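Spectinomycin phosphotransferase (Legionella pneumophila serogroup 1, PDB 3I0O) binds ADP, AMP and magnesium and probably transfers phosphate from a nucleotide to spectinomycin. Local coordinates at residues K119-V124 against Q261-G266. Numbering follows the deposited sequence.
Sequences KQLGKV and QYFYEG
Gly266 meets Lys119 and Gly122 where the axes of segments 119-124 and 261-266 come within 6.2 Å, a worked example of how glycines let helix backbones touch. The segments cross at -45°, and CA-H...O contacts run both ways, to Lys119 O on one side and to the carbonyls of Tyr262, Phe263 and Gly266 on the other. Gly266 CA lies 3.4 Å from Lys119 O, with an almost straight angle of 179° at the hydrogen, and Gly122 CA approaches Phe263 O almost as straight. Lys119 O also accepts the intrahelical bond from Lys123 N, so one carbonyl serves both its own helix and the partner. Lys119 contributes most of all. Its CG is anti to the backbone N (chi1 -173°), which carries the aliphatic chain past Gly266 to Glu265. There Lys119 CE lies 3.2 Å from Glu265 OE2, whereas Lys119 NZ stays 4.6 Å from that oxygen; the pair meets through the CE methylene, though the opposite charges may still attract weakly on this exposed flank. On the buried flank the Phe263 ring approaches obliquely, its CE1 3.3 Å from Gly122 CA. The contact joins helix 115-130 to helix 257-267 within the kinase-like phosphotransferase fold; Leu243 of helix 240-243 packs on Phe263, while Ile228 of strand 226-228 touches Leu121.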
# COMPACT_ATOMS: atom_id res chain seq x y z
N LYS A 119 -16.16 0.58 12.25
CA LYS A 119 -15.91 1.22 13.53
C LYS A 119 -14.61 0.67 14.10
O LYS A 119 -13.81 1.39 14.69
CB LYS A 119 -17.06 0.94 14.50
CG LYS A 119 -16.99 1.70 15.82
CD LYS A 119 -18.26 1.46 16.64
CE LYS A 119 -18.41 2.43 17.82
NZ LYS A 119 -17.30 2.32 18.80
N GLN A 120 -14.42 -0.63 13.92
CA GLN A 120 -13.23 -1.31 14.42
C GLN A 120 -11.98 -0.82 13.69
O GLN A 120 -10.91 -0.71 14.30
CB GLN A 120 -13.39 -2.81 14.24
CG GLN A 120 -12.39 -3.63 15.00
CD GLN A 120 -12.28 -5.04 14.47
OE1 GLN A 120 -13.25 -5.57 13.91
NE2 GLN A 120 -11.12 -5.65 14.64
N LEU A 121 -12.10 -0.53 12.40
CA LEU A 121 -10.95 -0.05 11.64
C LEU A 121 -10.57 1.35 12.10
O LEU A 121 -9.40 1.69 12.20
CB LEU A 121 -11.25 -0.04 10.13
CG LEU A 121 -10.06 0.40 9.27
CD1 LEU A 121 -8.93 -0.58 9.46
CD2 LEU A 121 -10.45 0.47 7.81
N GLY A 122 -11.58 2.17 12.38
CA GLY A 122 -11.29 3.52 12.85
C GLY A 122 -10.63 3.47 14.21
O GLY A 122 -9.71 4.24 14.51
N LYS A 123 -11.10 2.55 15.05
CA LYS A 123 -10.55 2.40 16.38
C LYS A 123 -9.10 1.96 16.31
O LYS A 123 -8.25 2.47 17.04
CB LYS A 123 -11.38 1.39 17.18
CG LYS A 123 -10.86 1.21 18.61
CD LYS A 123 -11.87 0.53 19.52
CE LYS A 123 -11.38 0.57 20.96
NZ LYS A 123 -12.37 0.01 21.93
N VAL A 124 -8.80 1.02 15.41
CA VAL A 124 -7.44 0.51 15.25
C VAL A 124 -6.49 1.51 14.60
O VAL A 124 -5.32 1.54 14.96
CB VAL A 124 -7.42 -0.80 14.43
CG1 VAL A 124 -5.99 -1.23 14.16
CG2 VAL A 124 -8.17 -1.88 15.17
N GLN A 261 -18.56 8.01 8.27
CA GLN A 261 -19.01 8.30 9.64
C GLN A 261 -18.82 7.07 10.55
O GLN A 261 -18.41 7.21 11.70
CB GLN A 261 -20.47 8.74 9.64
N TYR A 262 -19.13 5.88 10.03
CA TYR A 262 -18.94 4.65 10.81
C TYR A 262 -17.48 4.63 11.28
O TYR A 262 -17.19 4.34 12.45
CB TYR A 262 -19.12 3.40 9.95
CG TYR A 262 -20.51 3.08 9.44
CD1 TYR A 262 -21.65 3.48 10.13
CD2 TYR A 262 -20.66 2.25 8.33
CE1 TYR A 262 -22.92 3.03 9.73
CE2 TYR A 262 -21.91 1.80 7.92
CZ TYR A 262 -23.04 2.19 8.63
OH TYR A 262 -24.26 1.68 8.24
N PHE A 263 -16.57 4.92 10.36
CA PHE A 263 -15.14 4.93 10.63
C PHE A 263 -14.75 5.88 11.77
O PHE A 263 -14.07 5.48 12.71
CB PHE A 263 -14.36 5.32 9.37
CG PHE A 263 -12.91 5.59 9.61
CD1 PHE A 263 -11.99 4.55 9.62
CD2 PHE A 263 -12.46 6.87 9.90
CE1 PHE A 263 -10.65 4.78 9.92
CE2 PHE A 263 -11.13 7.12 10.20
CZ PHE A 263 -10.22 6.08 10.21
N TYR A 264 -15.18 7.13 11.67
CA TYR A 264 -14.84 8.11 12.69
C TYR A 264 -15.45 7.79 14.04
O TYR A 264 -14.96 8.24 15.08
CB TYR A 264 -15.22 9.51 12.22
CG TYR A 264 -14.15 10.12 11.37
CD1 TYR A 264 -14.24 10.12 9.98
CD2 TYR A 264 -12.98 10.62 11.95
CE1 TYR A 264 -13.20 10.59 9.19
CE2 TYR A 264 -11.94 11.09 11.17
CZ TYR A 264 -12.04 11.08 9.80
OH TYR A 264 -10.99 11.52 9.04
N GLU A 265 -16.52 7.00 14.02
CA GLU A 265 -17.18 6.59 15.24
C GLU A 265 -16.17 5.86 16.12
O GLU A 265 -16.18 5.99 17.34
CB GLU A 265 -18.34 5.66 14.89
CG GLU A 265 -19.33 5.42 16.01
CD GLU A 265 -20.52 4.62 15.53
OE1 GLU A 265 -21.10 4.99 14.48
OE2 GLU A 265 -20.89 3.62 16.20
N GLY A 266 -15.28 5.10 15.47
CA GLY A 266 -14.27 4.36 16.19
C GLY A 266 -12.95 5.11 16.29
O GLY A 266 -12.21 4.95 17.26